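Local coordinates for extracellular solute-binding protein family 1 (PDB 4R2F), which probably captures sugars outside the cell for an ABC-type transporter, and holds the disaccharide laminaribiose in this structure, at residues 333-343 with 351-360. Residues are numbered along the deposited sequence; the frame is centred on the assembly and turned at random.
Sequences LGKLKELWQQK and FKSITEMPEF
Q341 turns at chi2 (-78°) and E359 at its own chi2 (86°), and the two bends bring amide and carboxylate together at the surface. Q341 NE2 donates to E359 OE2 over 2.8 Å. The bond is fairly straight and leaves close to the amide plane. It meets OE2 from above the carboxylate plane, and the two planes stand nearly perpendicular. E359 CG packs against Q341 O at 3.5 Å. With an alanine in place of E359, Q341 NE2 would probably lose its carboxylate partner and the amide would be freer to turn. K343 closes the helix 337-341 in a Schellman motif. Its extended chain crosses that of E359 at about a right angle, with K343 CE 4.1 Å from E359 CB. A water joins K343 NZ to E359 O. M357 takes the N-cap position of helix 358-361. Its SD sits 3.6 Å from Q341 N, and CE reaches K337 O and CB. The two short helical segments run roughly side by side in the same direction, joined through strand 348-349, on one lobe of the solute-binding protein fold. I354 fills the middle. Its CG2 touches W340 CB and CG, both at 3.6 Å, while CD1 lies 3.8 Å from K337 CA. The W340 indole is buried, and its NE1 is hydrogen-bonded to A347 O. The W340 side chain lies about 11 Å from a bound glucose unit. At the other end, L336 CD1 meets the edge of the F351 ring at CE2, 4.2 Å away. L333 CD2 approaches the same CE2, and F351 stacks on F132.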
# COMPACT_ATOMS: atom_id res chain seq x y z
N LEU A 333 -7.61 -16.53 7.93
CA LEU A 333 -6.66 -16.85 6.84
C LEU A 333 -7.18 -17.95 5.91
O LEU A 333 -6.97 -17.89 4.70
CB LEU A 333 -5.31 -17.27 7.41
CG LEU A 333 -4.53 -16.14 8.05
CD1 LEU A 333 -3.38 -16.74 8.83
CD2 LEU A 333 -4.03 -15.20 6.96
N GLY A 334 -7.87 -18.93 6.48
CA GLY A 334 -8.45 -20.04 5.73
C GLY A 334 -9.57 -19.65 4.77
O GLY A 334 -9.84 -20.39 3.84
N LYS A 335 -10.22 -18.50 4.97
CA LYS A 335 -11.32 -18.04 4.13
C LYS A 335 -10.94 -16.92 3.13
O LYS A 335 -11.73 -16.53 2.25
CB LYS A 335 -12.49 -17.60 5.03
CG LYS A 335 -13.09 -18.73 5.88
CD LYS A 335 -14.43 -19.24 5.38
CE LYS A 335 -15.57 -18.34 5.83
NZ LYS A 335 -16.78 -18.36 4.94
N LEU A 336 -9.72 -16.42 3.26
CA LEU A 336 -9.24 -15.33 2.38
C LEU A 336 -9.42 -15.59 0.90
O LEU A 336 -9.70 -14.66 0.15
CB LEU A 336 -7.75 -15.03 2.63
CG LEU A 336 -7.44 -14.35 3.95
CD1 LEU A 336 -5.95 -14.09 3.98
CD2 LEU A 336 -8.23 -13.06 4.14
N LYS A 337 -9.22 -16.83 0.45
CA LYS A 337 -9.43 -17.14 -0.97
C LYS A 337 -10.77 -16.63 -1.52
O LYS A 337 -10.85 -16.23 -2.67
CB LYS A 337 -9.30 -18.65 -1.22
CG LYS A 337 -10.28 -19.51 -0.45
CD LYS A 337 -10.02 -20.99 -0.66
CE LYS A 337 -11.10 -21.80 0.05
NZ LYS A 337 -10.62 -23.18 0.34
N GLU A 338 -11.81 -16.61 -0.69
CA GLU A 338 -13.13 -16.15 -1.18
C GLU A 338 -13.10 -14.72 -1.66
O GLU A 338 -13.87 -14.36 -2.55
CB GLU A 338 -14.19 -16.28 -0.08
CG GLU A 338 -14.51 -17.73 0.29
CD GLU A 338 -15.24 -17.88 1.62
OE1 GLU A 338 -15.80 -16.89 2.14
OE2 GLU A 338 -15.24 -19.02 2.13
N LEU A 339 -12.24 -13.89 -1.06
CA LEU A 339 -12.19 -12.48 -1.42
C LEU A 339 -11.60 -12.27 -2.81
O LEU A 339 -12.05 -11.40 -3.55
CB LEU A 339 -11.40 -11.69 -0.37
CG LEU A 339 -11.99 -11.71 1.04
CD1 LEU A 339 -10.98 -11.18 2.06
CD2 LEU A 339 -13.30 -10.93 1.12
N TRP A 340 -10.59 -13.08 -3.14
CA TRP A 340 -10.03 -13.06 -4.49
C TRP A 340 -10.94 -13.78 -5.48
O TRP A 340 -10.97 -13.41 -6.64
CB TRP A 340 -8.63 -13.66 -4.53
CG TRP A 340 -7.58 -12.69 -4.14
CD1 TRP A 340 -6.90 -11.84 -4.97
CD2 TRP A 340 -7.11 -12.42 -2.81
NE1 TRP A 340 -6.02 -11.07 -4.25
CE2 TRP A 340 -6.12 -11.41 -2.92
CE3 TRP A 340 -7.42 -12.93 -1.55
CZ2 TRP A 340 -5.45 -10.90 -1.81
CZ3 TRP A 340 -6.74 -12.43 -0.44
CH2 TRP A 340 -5.78 -11.41 -0.57
N GLN A 341 -11.65 -14.81 -5.01
CA GLN A 341 -12.62 -15.52 -5.86
C GLN A 341 -13.72 -14.58 -6.33
O GLN A 341 -14.07 -14.59 -7.50
CB GLN A 341 -13.19 -16.75 -5.13
CG GLN A 341 -13.87 -17.80 -6.02
CD GLN A 341 -15.27 -17.37 -6.43
OE1 GLN A 341 -16.04 -16.81 -5.64
NE2 GLN A 341 -15.60 -17.60 -7.69
N GLN A 342 -14.21 -13.74 -5.43
CA GLN A 342 -15.22 -12.72 -5.77
C GLN A 342 -14.62 -11.44 -6.36
O GLN A 342 -15.35 -10.52 -6.68
CB GLN A 342 -16.06 -12.38 -4.52
CG GLN A 342 -16.91 -13.54 -4.02
CD GLN A 342 -17.32 -13.37 -2.55
OE1 GLN A 342 -18.03 -12.43 -2.20
NE2 GLN A 342 -16.85 -14.26 -1.70
N LYS A 343 -13.29 -11.39 -6.49
CA LYS A 343 -12.62 -10.27 -7.16
C LYS A 343 -12.86 -8.96 -6.43
O LYS A 343 -13.09 -7.91 -7.05
CB LYS A 343 -13.08 -10.14 -8.60
CG LYS A 343 -12.90 -11.41 -9.41
CD LYS A 343 -13.36 -11.18 -10.84
CE LYS A 343 -13.22 -12.44 -11.68
NZ LYS A 343 -13.64 -12.14 -13.07
N PHE A 351 -0.70 -16.33 -0.88
CA PHE A 351 -0.86 -17.78 -0.93
C PHE A 351 -0.81 -18.26 -2.37
O PHE A 351 -1.52 -17.74 -3.23
CB PHE A 351 -2.17 -18.21 -0.30
CG PHE A 351 -2.19 -18.09 1.20
CD1 PHE A 351 -1.34 -18.86 1.98
CD2 PHE A 351 -3.05 -17.22 1.83
CE1 PHE A 351 -1.35 -18.75 3.36
CE2 PHE A 351 -3.06 -17.10 3.21
CZ PHE A 351 -2.21 -17.86 3.98
N LYS A 352 0.01 -19.27 -2.61
CA LYS A 352 0.23 -19.82 -3.96
C LYS A 352 -1.05 -20.29 -4.66
O LYS A 352 -1.26 -20.00 -5.84
CB LYS A 352 1.25 -20.97 -3.89
CG LYS A 352 1.58 -21.55 -5.24
CD LYS A 352 2.90 -22.28 -5.25
CE LYS A 352 3.44 -22.36 -6.66
NZ LYS A 352 4.25 -23.59 -6.88
N SER A 353 -1.91 -21.00 -3.92
CA SER A 353 -3.16 -21.49 -4.47
C SER A 353 -4.03 -20.35 -4.98
O SER A 353 -4.70 -20.49 -5.99
CB SER A 353 -3.95 -22.29 -3.43
OG SER A 353 -4.16 -21.53 -2.24
N ILE A 354 -4.03 -19.22 -4.28
CA ILE A 354 -4.85 -18.09 -4.71
C ILE A 354 -4.26 -17.49 -5.99
O ILE A 354 -5.00 -17.13 -6.90
CB ILE A 354 -4.99 -17.02 -3.61
CG1 ILE A 354 -5.60 -17.65 -2.36
CG2 ILE A 354 -5.89 -15.90 -4.12
CD1 ILE A 354 -5.70 -16.75 -1.14
N THR A 355 -2.93 -17.43 -6.07
CA THR A 355 -2.27 -16.91 -7.29
C THR A 355 -2.48 -17.80 -8.51
O THR A 355 -2.20 -17.38 -9.62
CB THR A 355 -0.73 -16.75 -7.16
OG1 THR A 355 -0.12 -18.04 -7.05
CG2 THR A 355 -0.34 -15.85 -5.99
N GLU A 356 -2.94 -19.02 -8.29
CA GLU A 356 -3.24 -19.96 -9.37
C GLU A 356 -4.73 -20.13 -9.64
O GLU A 356 -5.14 -20.91 -10.49
CB GLU A 356 -2.64 -21.30 -9.01
CG GLU A 356 -1.12 -21.23 -8.95
CD GLU A 356 -0.48 -22.53 -8.50
OE1 GLU A 356 -1.20 -23.36 -7.89
OE2 GLU A 356 0.73 -22.72 -8.74
N MET A 357 -5.54 -19.37 -8.92
CA MET A 357 -6.98 -19.48 -9.01
C MET A 357 -7.38 -18.95 -10.38
O MET A 357 -6.84 -17.95 -10.84
CB MET A 357 -7.60 -18.69 -7.83
CG MET A 357 -9.09 -18.45 -7.84
SD MET A 357 -9.53 -17.36 -6.47
CE MET A 357 -9.05 -18.39 -5.11
N PRO A 358 -8.29 -19.64 -11.07
CA PRO A 358 -8.74 -19.20 -12.38
C PRO A 358 -9.14 -17.73 -12.45
O PRO A 358 -8.84 -17.05 -13.43
CB PRO A 358 -9.96 -20.09 -12.63
CG PRO A 358 -9.61 -21.37 -11.93
CD PRO A 358 -8.80 -20.98 -10.73
N GLU A 359 -9.84 -17.26 -11.43
CA GLU A 359 -10.33 -15.89 -11.38
C GLU A 359 -9.18 -14.87 -11.38
O GLU A 359 -9.34 -13.78 -11.89
CB GLU A 359 -11.21 -15.68 -10.13
CG GLU A 359 -12.62 -16.26 -10.23
CD GLU A 359 -12.72 -17.74 -9.84
OE1 GLU A 359 -11.69 -18.40 -9.61
OE2 GLU A 359 -13.85 -18.25 -9.74
N PHE A 360 -8.06 -15.24 -10.77
CA PHE A 360 -6.87 -14.41 -10.72
C PHE A 360 -6.06 -14.40 -12.03
O PHE A 360 -5.78 -13.35 -12.58
CB PHE A 360 -5.95 -14.91 -9.59
CG PHE A 360 -4.79 -14.00 -9.32
CD1 PHE A 360 -5.00 -12.80 -8.66
CD2 PHE A 360 -3.52 -14.31 -9.78
CE1 PHE A 360 -3.95 -11.92 -8.43
CE2 PHE A 360 -2.45 -13.45 -9.54
CZ PHE A 360 -2.68 -12.25 -8.88
O HOH W 1 -10.73 -13.04 -14.09